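Local structure of 3-oxoacyl-[acyl-carrier-protein] synthase, mitochondrial (Arabidopsis thaliana, 2IX4) at residues L298-A303 with K336-E341; S340-A343 with T347-F350. The protein catalyses the condensation steps of mitochondrial fatty acid synthesis, adding two carbons from malonyl-ACP to a growing acyl chain. All coordinates share one frame; numbering follows the deposited sequence.

Contact 1 (L298-A303 with K336-E341); sequences LAMTRA and KTVFSE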
loop_
_atom_site.group_PDB
_atom_site.type_symbol
_atom_site.label_atom_id
_atom_site.label_comp_id
_atom_site.label_asym_id
_atom_site.label_seq_id
_atom_site.Cartn_x
_atom_site.Cartn_y
_atom_site.Cartn_z
ATOM N N LEU A 298 13.329 10.733 -14.694
ATOM C CA LEU A 298 12.149 10.154 -15.335
ATOM C C LEU A 298 10.851 10.617 -14.683
ATOM O O LEU A 298 9.915 11.006 -15.374
ATOM C CB LEU A 298 12.228 8.625 -15.340
ATOM C CG LEU A 298 13.160 7.980 -16.371
ATOM C CD1 LEU A 298 13.252 6.478 -16.142
ATOM C CD2 LEU A 298 12.688 8.277 -17.793
ATOM N N ALA A 299 10.813 10.593 -13.354
ATOM C CA ALA A 299 9.621 10.984 -12.604
ATOM C C ALA A 299 9.236 12.442 -12.856
ATOM O O ALA A 299 8.058 12.755 -13.055
ATOM C CB ALA A 299 9.827 10.730 -11.114
ATOM N N MET A 300 10.235 13.324 -12.842
ATOM C CA MET A 300 10.031 14.752 -13.098
ATOM C C MET A 300 9.630 15.021 -14.552
ATOM O O MET A 300 8.716 15.806 -14.819
ATOM C CB MET A 300 11.288 15.551 -12.731
ATOM C CG MET A 300 11.540 15.662 -11.232
ATOM S SD MET A 300 12.852 16.824 -10.812
ATOM C CE MET A 300 14.314 15.811 -11.041
ATOM N N THR A 301 10.320 14.362 -15.481
ATOM C CA THR A 301 10.029 14.488 -16.905
ATOM C C THR A 301 8.603 14.040 -17.239
ATOM O O THR A 301 7.909 14.687 -18.033
ATOM C CB THR A 301 11.049 13.686 -17.744
ATOM O OG1 THR A 301 12.362 14.188 -17.474
ATOM C CG2 THR A 301 10.768 13.824 -19.229
ATOM N N ARG A 302 8.174 12.946 -16.613
ATOM C CA ARG A 302 6.846 12.380 -16.845
ATOM C C ARG A 302 5.724 13.279 -16.333
ATOM O O ARG A 302 4.694 13.418 -16.991
ATOM C CB ARG A 302 6.748 10.971 -16.257
ATOM C CG ARG A 302 7.389 9.923 -17.165
ATOM C CD ARG A 302 7.814 8.676 -16.416
ATOM N NE ARG A 302 8.537 7.755 -17.298
ATOM C CZ ARG A 302 9.002 6.561 -16.938
ATOM N NH1 ARG A 302 8.828 6.113 -15.700
ATOM N NH2 ARG A 302 9.645 5.807 -17.824
ATOM N N ALA A 303 5.937 13.894 -15.170
ATOM C CA ALA A 303 4.983 14.855 -14.613
ATOM C C ALA A 303 4.855 16.092 -15.510
ATOM O O ALA A 303 3.748 16.580 -15.744
ATOM C CB ALA A 303 5.391 15.251 -13.198
ATOM N N LYS A 336 19.298 19.507 -12.094
ATOM C CA LYS A 336 20.145 20.102 -13.131
ATOM C C LYS A 336 19.886 19.514 -14.513
ATOM O O LYS A 336 19.910 20.237 -15.508
ATOM C CB LYS A 336 21.632 19.963 -12.785
ATOM C CG LYS A 336 22.347 21.289 -12.544
ATOM C CD LYS A 336 23.856 21.115 -12.372
ATOM C CE LYS A 336 24.561 20.918 -13.708
ATOM N NZ LYS A 336 26.047 20.919 -13.573
ATOM N N THR A 337 19.650 18.205 -14.573
ATOM C CA THR A 337 19.415 17.510 -15.842
ATOM C C THR A 337 18.051 17.866 -16.448
ATOM O O THR A 337 17.930 18.057 -17.658
ATOM C CB THR A 337 19.565 15.975 -15.680
ATOM O OG1 THR A 337 20.890 15.669 -15.224
ATOM C CG2 THR A 337 19.319 15.246 -17.001
ATOM N N VAL A 338 17.033 17.968 -15.599
ATOM C CA VAL A 338 15.673 18.242 -16.056
ATOM C C VAL A 338 15.487 19.706 -16.466
ATOM O O VAL A 338 14.848 20.000 -17.478
ATOM C CB VAL A 338 14.627 17.835 -14.984
ATOM C CG1 VAL A 338 13.229 18.322 -15.355
ATOM C CG2 VAL A 338 14.626 16.325 -14.795
ATOM N N PHE A 339 16.055 20.616 -15.683
ATOM C CA PHE A 339 15.809 22.041 -15.877
ATOM C C PHE A 339 16.967 22.791 -16.551
ATOM O O PHE A 339 16.789 23.917 -17.017
ATOM C CB PHE A 339 15.404 22.688 -14.548
ATOM C CG PHE A 339 14.126 22.138 -13.977
ATOM C CD1 PHE A 339 14.153 21.169 -12.978
ATOM C CD2 PHE A 339 12.893 22.575 -14.453
ATOM C CE1 PHE A 339 12.969 20.651 -12.453
ATOM C CE2 PHE A 339 11.707 22.066 -13.935
ATOM C CZ PHE A 339 11.743 21.101 -12.932
ATOM N N SER A 340 18.131 22.144 -16.623
ATOM C CA SER A 340 19.349 22.712 -17.223
ATOM C C SER A 340 19.490 24.229 -17.040
ATOM O O SER A 340 19.686 24.697 -15.918
ATOM C CB SER A 340 19.491 22.297 -18.697
ATOM O OG SER A 340 18.352 22.668 -19.453
ATOM N N GLU A 341 19.364 24.984 -18.132
ATOM C CA GLU A 341 19.574 26.437 -18.121
ATOM C C GLU A 341 18.634 27.164 -17.151
ATOM O O GLU A 341 19.029 28.137 -16.509
ATOM C CB GLU A 341 19.438 27.020 -19.536
ATOM C CG GLU A 341 19.948 26.117 -20.668
ATOM C CD GLU A 341 21.461 25.951 -20.674
ATOM O OE1 GLU A 341 21.945 24.894 -20.214
ATOM O OE2 GLU A 341 22.166 26.874 -21.138
#
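M300 and V338 meet because each sends a group out beside its own backbone N: in M300 CG lies anti to the carbonyl carbon (chi1 -72°), and in V338 the branch CG2 takes the same position while CG1 stands anti to the backbone N. The methionine chain then runs out extended and bends at its last torsion (chi3 -83°). That bend carries its methyl back to the valine, with M300 CE 3.8 Å from V338 CG2. The same valine methyl also rests 4.0 Å from M300 CB, so CG2 is held against both the root and the end of one side chain. T301 adds the outer margin, its OG1 4.1 Å from V338 CG2; this hydroxyl is engaged by the carbonyl of V297 one turn back. On the other flank the sulfur makes a Met-aromatic contact with F339, M300 SD lying 4.2 Å from CE1 at an oblique approach to the ring. V338 CG1 sits over one face of that same phenyl group, toward its rim, which leaves methionine, valine and phenylalanine as one apolar cluster. The nearest CA atoms, those of T301 and V338, are 6.8 Å apart. M300 also packs on M413 and N415 of strand 411-418 and on S425 of strand 422-429. The pair illustrates how side chains join two helices, 294-307 and 325-339, beside the C-terminal-half sheet of the layered thiolase fold.

Contact 2 (S340-A343 with T347-F350); sequences SEHA and TLAF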
loop_
_atom_site.group_PDB
_atom_site.type_symbol
_atom_site.label_atom_id
_atom_site.label_comp_id
_atom_site.label_asym_id
_atom_site.label_seq_id
_atom_site.Cartn_x
_atom_site.Cartn_y
_atom_site.Cartn_z
ATOM N N SER A 340 18.131 22.144 -16.623
ATOM C CA SER A 340 19.349 22.712 -17.223
ATOM C C SER A 340 19.490 24.229 -17.040
ATOM O O SER A 340 19.686 24.697 -15.918
ATOM C CB SER A 340 19.491 22.297 -18.697
ATOM O OG SER A 340 18.352 22.668 -19.453
ATOM N N GLU A 341 19.364 24.984 -18.132
ATOM C CA GLU A 341 19.574 26.437 -18.121
ATOM C C GLU A 341 18.634 27.164 -17.151
ATOM O O GLU A 341 19.029 28.137 -16.509
ATOM C CB GLU A 341 19.438 27.020 -19.536
ATOM C CG GLU A 341 19.948 26.117 -20.668
ATOM C CD GLU A 341 21.461 25.951 -20.674
ATOM O OE1 GLU A 341 21.945 24.894 -20.214
ATOM O OE2 GLU A 341 22.166 26.874 -21.138
ATOM N N HIS A 342 17.399 26.673 -17.043
ATOM C CA HIS A 342 16.396 27.233 -16.130
ATOM C C HIS A 342 16.831 27.126 -14.667
ATOM O O HIS A 342 16.472 27.969 -13.842
ATOM C CB HIS A 342 15.044 26.542 -16.345
ATOM C CG HIS A 342 13.923 27.127 -15.541
ATOM N ND1 HIS A 342 13.437 28.399 -15.755
ATOM C CD2 HIS A 342 13.181 26.605 -14.536
ATOM C CE1 HIS A 342 12.452 28.640 -14.908
ATOM N NE2 HIS A 342 12.274 27.566 -14.159
ATOM N N ALA A 343 17.616 26.093 -14.361
ATOM C CA ALA A 343 18.121 25.862 -13.009
ATOM C C ALA A 343 19.488 26.501 -12.770
ATOM O O ALA A 343 19.709 27.123 -11.727
ATOM C CB ALA A 343 18.178 24.371 -12.713
ATOM N N THR A 347 17.173 30.938 -12.066
ATOM C CA THR A 347 15.764 31.270 -12.281
ATOM C C THR A 347 14.839 30.344 -11.487
ATOM O O THR A 347 13.868 30.803 -10.883
ATOM C CB THR A 347 15.387 31.230 -13.782
ATOM O OG1 THR A 347 16.310 32.028 -14.534
ATOM C CG2 THR A 347 13.971 31.759 -14.004
ATOM N N LEU A 348 15.146 29.047 -11.491
ATOM C CA LEU A 348 14.345 28.066 -10.762
ATOM C C LEU A 348 14.539 28.191 -9.254
ATOM O O LEU A 348 15.671 28.176 -8.760
ATOM C CB LEU A 348 14.670 26.633 -11.221
ATOM C CG LEU A 348 13.995 25.468 -10.480
ATOM C CD1 LEU A 348 12.508 25.348 -10.825
ATOM C CD2 LEU A 348 14.712 24.158 -10.765
ATOM N N ALA A 349 13.425 28.321 -8.538
ATOM C CA ALA A 349 13.432 28.292 -7.081
ATOM C C ALA A 349 13.218 26.862 -6.614
ATOM O O ALA A 349 12.294 26.189 -7.068
ATOM C CB ALA A 349 12.346 29.200 -6.519
ATOM N N PHE A 350 14.084 26.393 -5.722
ATOM C CA PHE A 350 13.905 25.076 -5.122
ATOM C C PHE A 350 14.407 25.020 -3.687
ATOM O O PHE A 350 15.352 25.715 -3.318
ATOM C CB PHE A 350 14.529 23.968 -5.985
ATOM C CG PHE A 350 16.023 24.019 -6.065
ATOM C CD1 PHE A 350 16.801 23.203 -5.252
ATOM C CD2 PHE A 350 16.656 24.870 -6.965
ATOM C CE1 PHE A 350 18.187 23.241 -5.327
ATOM C CE2 PHE A 350 18.045 24.917 -7.047
ATOM C CZ PHE A 350 18.810 24.101 -6.226
HETATM O O HOH W 1 18.224 27.544 -9.570
#
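The imidazole of H342 has the backbone N of L348 over one face, 4.2 Å above the plane and displaced toward the rim, while T347 reaches the ring obliquely with its methyl, CG2 lying 3.6 Å from H342 CE1. L348 meets the CD2 end of the same ring, its CB 3.6 Å from H342 CD2. Both side chains cross the histidine at about a right angle. With CG anti to the backbone N (chi1 -175°), the ring is carried out against T347 and L348, and its NE2 is hydrogen-bonded to the carbonyl of I314. The backbone of H342 serves the contact too: L348 N donates to H342 O at 2.9 Å, a somewhat bent bond (141° at the hydrogen) with the donor tilted 19° from the carbonyl plane. A short loop leads from helix 341-344 into strand 349-351, parallel to strand 316-318 in the C-terminal-half sheet; the bond spans it, from helix to the residue before the strand. Replacing H342 by an alanine would probably leave the I314 carbonyl without this donor and open a gap beside T347 and L348. A343 CB touches L348 CD2 at 4.0 Å, and L348 continues onto I335 and V317. A single water bridges the two backbones, donating to A343 O at 2.7 Å and to L348 O at 2.8 Å, and it lies in plane at the edge of the F350 ring.

From the N terminus, the chain first lays down helix 294-307, passes through strand 316-318 and enters helix 325-339, where contact 1 closes a loop of 32 residues between its segments. Contact 2 begins where contact 1 ends, the two sharing S340 and E341, and closes a much tighter loop with three residues between its segments. The loops therefore follow each other, overlapping by those two residues, with neither enclosing the other. Their centres lie about 11 Å apart, and they touch where F339 CD1 comes within 3.8 Å of L348 CD2. Strand 316-318, inside the loop of contact 1, pairs in parallel with strand 349-351, which contact 2 leads into, so both loops meet in one sheet.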